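Local atomic coordinates of protein-disulfide isomerase (Novosphingobium aromaticivorans, PDB entry 3GMF), a protein that probably acts as a thioredoxin-fold thiol-disulfide oxidoreductase of the protein-disulfide isomerase type. Residues Glu21-Ser24 / His29-His32; Ser31-Glu36 / Pro170-Asp175; Glu38-Ile43 / Ser187-Ile192. All coordinates share one frame; numbering follows the deposited sequence. Where two conformers were deposited one is given.

Contact 1: residues Glu21-Ser24 / His29-His32; sequences EFVS and HCSH
The sulfur of C30 reaches from the first turn of helix 28-46 to the end of strand 17-23, where it meets the backbone of V23 and S24. SG lies anti to the carbonyl carbon of its own residue (chi1 -69°), which carries it off the helix toward the strand. There it accepts a hydrogen bond from the backbone: S24 N stands 3.4 Å from C30 SG, and the N-H points almost straight at the sulfur, at 165°. The sulfur also packs against V23, with V23 CA 3.7 Å and V23 CB 3.8 Å from C30 SG; CG1 of the same valine is a little farther off. C30 CB meanwhile comes within 3.5 Å of S24 O. The hydroxyl of S24 is engaged elsewhere, bonded to D64 and R60. M87 of helix 76-88 and the loop residues T169 and P170 also pack on C30, so the sulfur is buried. C30 is the second cysteine of a CxxC sequence at the start of helix 28-46, consistent with the active-site motif of thioredoxin-like proteins. The nearly straight N-H bond from S24 and the packing on V23 together fix the position of C30 SG against the strand end.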
# COMPACT_ATOMS: atom_id res chain seq x y z
N GLU A 21 -0.49 -8.38 4.89
CA GLU A 21 0.64 -7.41 4.85
C GLU A 21 0.05 -6.04 5.13
O GLU A 21 -0.90 -5.66 4.45
CB GLU A 21 1.26 -7.36 3.45
CG GLU A 21 1.78 -8.71 2.90
CD GLU A 21 2.49 -8.57 1.54
OE1 GLU A 21 2.32 -7.53 0.88
OE2 GLU A 21 3.23 -9.49 1.16
N PHE A 22 0.55 -5.35 6.16
CA PHE A 22 0.16 -3.97 6.44
C PHE A 22 1.29 -3.14 5.88
O PHE A 22 2.42 -3.20 6.39
CB PHE A 22 0.04 -3.72 7.95
CG PHE A 22 -1.01 -4.56 8.63
CD1 PHE A 22 -2.33 -4.12 8.71
CD2 PHE A 22 -0.67 -5.77 9.22
CE1 PHE A 22 -3.31 -4.90 9.36
CE2 PHE A 22 -1.63 -6.53 9.88
CZ PHE A 22 -2.96 -6.11 9.93
N VAL A 23 1.00 -2.39 4.83
CA VAL A 23 2.08 -1.69 4.10
C VAL A 23 1.69 -0.23 3.82
O VAL A 23 0.51 0.11 3.76
CB VAL A 23 2.49 -2.39 2.77
CG1 VAL A 23 3.01 -3.84 3.05
CG2 VAL A 23 1.33 -2.39 1.77
N SER A 24 2.71 0.59 3.59
CA SER A 24 2.51 2.03 3.40
C SER A 24 3.32 2.49 2.20
O SER A 24 4.48 2.12 2.09
CB SER A 24 3.01 2.75 4.64
OG SER A 24 3.24 4.13 4.37
N HIS A 29 10.95 0.81 3.81
CA HIS A 29 11.00 -0.63 4.12
C HIS A 29 9.99 -1.40 3.29
O HIS A 29 10.27 -2.50 2.84
CB HIS A 29 10.77 -0.88 5.61
CG HIS A 29 11.74 -0.15 6.51
ND1 HIS A 29 13.10 -0.33 6.42
CD2 HIS A 29 11.53 0.73 7.51
CE1 HIS A 29 13.69 0.42 7.34
NE2 HIS A 29 12.76 1.07 8.01
N CYS A 30 8.81 -0.82 3.07
CA CYS A 30 7.79 -1.46 2.25
C CYS A 30 8.20 -1.54 0.78
O CYS A 30 7.94 -2.55 0.12
CB CYS A 30 6.46 -0.73 2.35
SG CYS A 30 5.74 -0.93 3.99
N SER A 31 8.84 -0.48 0.28
CA SER A 31 9.38 -0.50 -1.08
C SER A 31 10.42 -1.61 -1.24
O SER A 31 10.30 -2.46 -2.14
CB SER A 31 9.97 0.85 -1.47
OG SER A 31 10.56 0.78 -2.76
N HIS A 32 11.42 -1.60 -0.37
CA HIS A 32 12.44 -2.66 -0.34
C HIS A 32 11.81 -4.05 -0.20
O HIS A 32 12.21 -4.97 -0.91
CB HIS A 32 13.46 -2.38 0.78
CG HIS A 32 14.62 -3.33 0.80
ND1 HIS A 32 15.41 -3.57 -0.30
CD2 HIS A 32 15.13 -4.09 1.80
CE1 HIS A 32 16.36 -4.44 0.02
NE2 HIS A 32 16.21 -4.76 1.29

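Contact 2: residues Ser31-Glu36 / Pro170-Asp175; sequences SHFEIE and PSFMID
F33 meets P170 and F172 in a buried apolar contact between helix 28-46 and the start of strand 171-174. Along the helix, S31 comes first and faces helix 76-88, its hydroxyl bonded to the carbonyl of M87. H32 lies on the outer side, with E36 CG over one face of its ring. F33 then turns inward. Its CG is anti to the backbone N (chi1 169°), and the ring extends from the helix toward the strand, meeting F172 from the opposite direction. F172 CZ sits 3.4 Å above one face of the F33 ring, displaced toward the rim on the side of F33 CE1 and CZ; F33 CE1 is 3.5 Å from F172 CZ. At the far end of that ring, F33 CZ lies 3.5 Å from F172 CE1, and F33 CE2 is 3.7 Å from the same F172 CE1. The two planes are inclined at 51° with centroids 4.8 Å apart, an oblique pair. Nearer the helix, F33 CB approaches P170 CG at 4.1 Å, so proline and phenylalanine of the second segment meet different parts of one side chain. P170 follows a cis peptide bond and immediately precedes strand 171-174, in the position of the cis-proline loop of the thioredoxin fold, which faces the CxxC helix; here the proline also touches C30. L188 and W185 of helix 185-196 border F33, and L188 packs on F172 as well, bringing a second helix to the phenylalanine pair. Cutting F33 back to an alanine is likely to take away the ring face that F172 CZ and CE1 rest against, opening a gap between helix and strand.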
# COMPACT_ATOMS: atom_id res chain seq x y z
N SER A 31 8.84 -0.48 0.28
CA SER A 31 9.38 -0.50 -1.08
C SER A 31 10.42 -1.61 -1.24
O SER A 31 10.30 -2.46 -2.14
CB SER A 31 9.97 0.85 -1.47
OG SER A 31 10.56 0.78 -2.76
N HIS A 32 11.42 -1.60 -0.37
CA HIS A 32 12.44 -2.66 -0.34
C HIS A 32 11.81 -4.05 -0.20
O HIS A 32 12.21 -4.97 -0.91
CB HIS A 32 13.46 -2.38 0.78
CG HIS A 32 14.62 -3.33 0.80
ND1 HIS A 32 15.41 -3.57 -0.30
CD2 HIS A 32 15.13 -4.09 1.80
CE1 HIS A 32 16.36 -4.44 0.02
NE2 HIS A 32 16.21 -4.76 1.29
N PHE A 33 10.81 -4.18 0.67
CA PHE A 33 10.15 -5.49 0.86
C PHE A 33 9.45 -5.98 -0.41
O PHE A 33 9.53 -7.16 -0.75
CB PHE A 33 9.14 -5.44 2.02
CG PHE A 33 8.26 -6.65 2.09
CD1 PHE A 33 8.75 -7.86 2.60
CD2 PHE A 33 6.94 -6.59 1.66
CE1 PHE A 33 7.93 -9.00 2.66
CE2 PHE A 33 6.12 -7.73 1.71
CZ PHE A 33 6.63 -8.93 2.20
N GLU A 34 8.76 -5.08 -1.10
CA GLU A 34 8.09 -5.43 -2.36
C GLU A 34 9.08 -5.96 -3.41
O GLU A 34 8.82 -6.98 -4.04
CB GLU A 34 7.30 -4.25 -2.92
CG GLU A 34 6.37 -4.63 -4.08
CD GLU A 34 5.13 -5.42 -3.65
OE1 GLU A 34 5.05 -5.90 -2.49
OE2 GLU A 34 4.23 -5.57 -4.50
N ILE A 35 10.19 -5.25 -3.58
CA ILE A 35 11.23 -5.65 -4.54
C ILE A 35 11.81 -7.01 -4.15
O ILE A 35 11.99 -7.88 -5.01
CB ILE A 35 12.34 -4.56 -4.64
CG1 ILE A 35 11.76 -3.26 -5.22
CG2 ILE A 35 13.53 -5.05 -5.46
CD1 ILE A 35 12.50 -2.01 -4.80
N GLU A 36 12.04 -7.23 -2.85
CA GLU A 36 12.65 -8.46 -2.35
C GLU A 36 11.72 -9.68 -2.42
O GLU A 36 12.18 -10.80 -2.63
CB GLU A 36 13.12 -8.28 -0.90
CG GLU A 36 14.38 -7.42 -0.70
CD GLU A 36 15.58 -7.95 -1.46
OE1 GLU A 36 15.92 -9.13 -1.29
OE2 GLU A 36 16.17 -7.16 -2.23
N PRO A 170 6.88 -2.57 6.90
CA PRO A 170 5.68 -3.41 6.76
C PRO A 170 5.53 -4.24 8.03
O PRO A 170 6.52 -4.48 8.74
CB PRO A 170 6.04 -4.34 5.58
CG PRO A 170 7.52 -4.46 5.66
CD PRO A 170 7.98 -3.07 6.05
N SER A 171 4.30 -4.65 8.32
CA SER A 171 4.05 -5.64 9.36
C SER A 171 3.19 -6.74 8.77
O SER A 171 2.54 -6.55 7.73
CB SER A 171 3.38 -5.00 10.58
OG SER A 171 4.25 -4.11 11.25
N PHE A 172 3.16 -7.90 9.43
CA PHE A 172 2.55 -9.09 8.85
C PHE A 172 1.76 -9.87 9.87
O PHE A 172 2.13 -9.91 11.03
CB PHE A 172 3.65 -9.99 8.25
CG PHE A 172 4.55 -9.27 7.29
CD1 PHE A 172 4.09 -8.98 6.00
CD2 PHE A 172 5.82 -8.85 7.67
CE1 PHE A 172 4.89 -8.28 5.12
CE2 PHE A 172 6.66 -8.16 6.77
CZ PHE A 172 6.19 -7.90 5.50
N MET A 173 0.68 -10.50 9.41
CA MET A 173 0.04 -11.57 10.20
C MET A 173 -0.06 -12.85 9.39
O MET A 173 -0.25 -12.83 8.17
CB MET A 173 -1.38 -11.23 10.73
CG MET A 173 -1.81 -9.77 10.91
SD MET A 173 -3.46 -9.80 11.75
CE MET A 173 -2.97 -10.19 13.41
N ILE A 174 0.10 -13.99 10.07
CA ILE A 174 -0.17 -15.27 9.41
C ILE A 174 -1.24 -15.97 10.23
O ILE A 174 -1.13 -16.09 11.46
CB ILE A 174 1.08 -16.16 9.25
CG1 ILE A 174 2.12 -15.52 8.33
CG2 ILE A 174 0.69 -17.51 8.67
CD1 ILE A 174 3.41 -16.29 8.21
N ASP A 175 -2.32 -16.35 9.53
CA ASP A 175 -3.45 -17.05 10.13
C ASP A 175 -3.88 -16.39 11.46
O ASP A 175 -4.03 -17.06 12.47
CB ASP A 175 -3.12 -18.55 10.29
CG ASP A 175 -2.67 -19.21 8.97
OD1 ASP A 175 -3.01 -18.70 7.87
OD2 ASP A 175 -1.97 -20.26 9.02

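Contact 3: residues Glu38-Ile43 / Ser187-Ile192; sequences EGQLKI and SLRPQI
Two helices meet here through two pairs of side chains, one polar and near the surface, the other apolar and buried: residues 38-43 of helix 28-46 and residues 187-192 of the C-terminal helix 185-196. The backbones stay well separated, L41 CA and R189 CA being 8.8 Å apart, so long side chains make the bridge. On the exposed side Q40 and R189 converge. R189 CG is anti to the backbone N, and the chain bends at chi3 (77°), turning the guanidinium toward the glutamine. R189 NH1 donates to Q40 OE1 at 3.2 Å, with a bent N-H...O angle of 138° and the donor tilted from the carbonyl plane. Amide and guanidinium are nearly parallel but offset, 11° apart, and the oxygen comes at the guanidinium edge, tilted from its plane. Q40 OE1 has a stronger partner in the indole NE1 of W185, so the same oxygen accepts from both a tryptophan and an arginine of helix 185-196. In the thioredoxin fold, the helix bearing the CxxC pattern and the C-terminal helix pack on the same face of the central sheet, and this contact joins them there. Both buried side chains also touch strand 17-23, L41 at E21 and I192 at L19. Between the helices L41 CD2 meets I192 CD1 at 3.6 Å, the two side chains crossing at about a right angle. I192 CG1 is anti to the carbonyl carbon and the chain runs on extended beyond it, which brings CD1 to the leucine. W185 touches both L41 and I192, and M45 lies against I192 one turn farther along helix 28-46. Within the C-terminal helix, Q191 NE2 bonds S187 O at 2.9 Å, almost straight, and also reaches T182.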
# COMPACT_ATOMS: atom_id res chain seq x y z
N GLU A 38 8.04 -9.89 -3.85
CA GLU A 38 6.91 -10.05 -4.78
C GLU A 38 7.03 -11.30 -5.65
O GLU A 38 6.09 -12.10 -5.73
CB GLU A 38 6.72 -8.80 -5.66
CG GLU A 38 5.60 -8.88 -6.72
CD GLU A 38 4.19 -8.88 -6.13
OE1 GLU A 38 4.01 -8.50 -4.96
OE2 GLU A 38 3.25 -9.27 -6.86
N GLY A 39 8.21 -11.49 -6.27
CA GLY A 39 8.43 -12.63 -7.16
C GLY A 39 8.32 -13.97 -6.45
O GLY A 39 7.58 -14.85 -6.89
N GLN A 40 9.05 -14.10 -5.35
CA GLN A 40 9.16 -15.36 -4.61
C GLN A 40 7.83 -15.81 -3.99
O GLN A 40 7.53 -16.99 -3.98
CB GLN A 40 10.28 -15.28 -3.56
CG GLN A 40 11.69 -15.22 -4.17
CD GLN A 40 12.81 -15.37 -3.14
OE1 GLN A 40 12.60 -15.24 -1.94
NE2 GLN A 40 14.02 -15.65 -3.63
N LEU A 41 7.04 -14.86 -3.50
CA LEU A 41 5.72 -15.17 -2.96
C LEU A 41 4.77 -15.64 -4.06
O LEU A 41 3.98 -16.57 -3.85
CB LEU A 41 5.13 -13.95 -2.24
CG LEU A 41 5.69 -13.71 -0.84
CD1 LEU A 41 5.38 -12.29 -0.35
CD2 LEU A 41 5.16 -14.76 0.10
N LYS A 42 4.86 -15.01 -5.23
CA LYS A 42 4.03 -15.40 -6.37
C LYS A 42 4.32 -16.83 -6.83
O LYS A 42 3.41 -17.65 -6.87
CB LYS A 42 4.21 -14.42 -7.54
CG LYS A 42 3.34 -13.16 -7.43
CD LYS A 42 3.56 -12.21 -8.61
CE LYS A 42 2.80 -12.66 -9.86
NZ LYS A 42 1.32 -12.55 -9.70
N ILE A 43 5.58 -17.14 -7.15
CA ILE A 43 5.92 -18.45 -7.71
C ILE A 43 5.94 -19.57 -6.65
O ILE A 43 5.56 -20.71 -6.94
CB ILE A 43 7.22 -18.42 -8.55
CG1 ILE A 43 8.41 -17.89 -7.74
CG2 ILE A 43 7.01 -17.60 -9.83
CD1 ILE A 43 9.76 -17.97 -8.46
N SER A 187 13.25 -11.77 7.56
CA SER A 187 12.56 -12.29 8.74
C SER A 187 11.22 -13.01 8.43
O SER A 187 10.81 -13.95 9.13
CB SER A 187 12.36 -11.19 9.79
OG SER A 187 11.62 -10.10 9.28
N LEU A 188 10.53 -12.56 7.39
CA LEU A 188 9.27 -13.14 7.03
C LEU A 188 9.39 -14.53 6.38
O LEU A 188 8.67 -15.46 6.76
CB LEU A 188 8.49 -12.20 6.11
CG LEU A 188 7.11 -12.74 5.67
CD1 LEU A 188 6.13 -12.98 6.85
CD2 LEU A 188 6.51 -11.80 4.64
N ARG A 189 10.27 -14.64 5.39
CA ARG A 189 10.33 -15.86 4.56
C ARG A 189 10.45 -17.18 5.35
O ARG A 189 9.70 -18.12 5.04
CB ARG A 189 11.41 -15.74 3.47
CG ARG A 189 11.52 -16.99 2.60
CD ARG A 189 12.48 -16.80 1.47
NE ARG A 189 13.86 -16.91 1.93
CZ ARG A 189 14.91 -16.92 1.11
NH1 ARG A 189 14.74 -16.83 -0.20
NH2 ARG A 189 16.13 -17.02 1.61
N PRO A 190 11.34 -17.26 6.37
CA PRO A 190 11.41 -18.55 7.09
C PRO A 190 10.09 -18.92 7.79
O PRO A 190 9.77 -20.10 7.90
CB PRO A 190 12.54 -18.34 8.12
CG PRO A 190 13.35 -17.18 7.57
CD PRO A 190 12.32 -16.29 6.92
N GLN A 191 9.34 -17.92 8.25
CA GLN A 191 8.04 -18.18 8.86
C GLN A 191 7.00 -18.66 7.86
O GLN A 191 6.18 -19.53 8.19
CB GLN A 191 7.55 -16.96 9.65
CG GLN A 191 8.61 -16.54 10.66
CD GLN A 191 8.18 -15.36 11.51
OE1 GLN A 191 7.36 -15.49 12.42
NE2 GLN A 191 8.78 -14.20 11.23
N ILE A 192 7.06 -18.14 6.63
CA ILE A 192 6.18 -18.62 5.55
C ILE A 192 6.54 -20.06 5.17
O ILE A 192 5.67 -20.93 5.11
CB ILE A 192 6.22 -17.70 4.33
CG1 ILE A 192 5.54 -16.37 4.69
CG2 ILE A 192 5.57 -18.37 3.09
CD1 ILE A 192 5.55 -15.37 3.61

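How the contacts relate
From the N terminus, contact 1 closes first, a short loop of four residues between strand 17-23 and the start of helix 28-46, within the unit that continues to strand 51-57. Contact 2 begins on S31 and H32, where contact 1 ends, and closes a largely helical excursion of 133 residues on returning to strand 171-174, the neighbour of strand 17-23 in the sheet. Contact 3 opens farther along helix 28-46 and closes on helix 185-196, so its segments alternate with those of contact 2. The sites adjoin: F22 N probably bonds S171 O, and I174 CD1 packs on I192 CG1. Together they tie helix 28-46 to two sheet strands and the C-terminal helix.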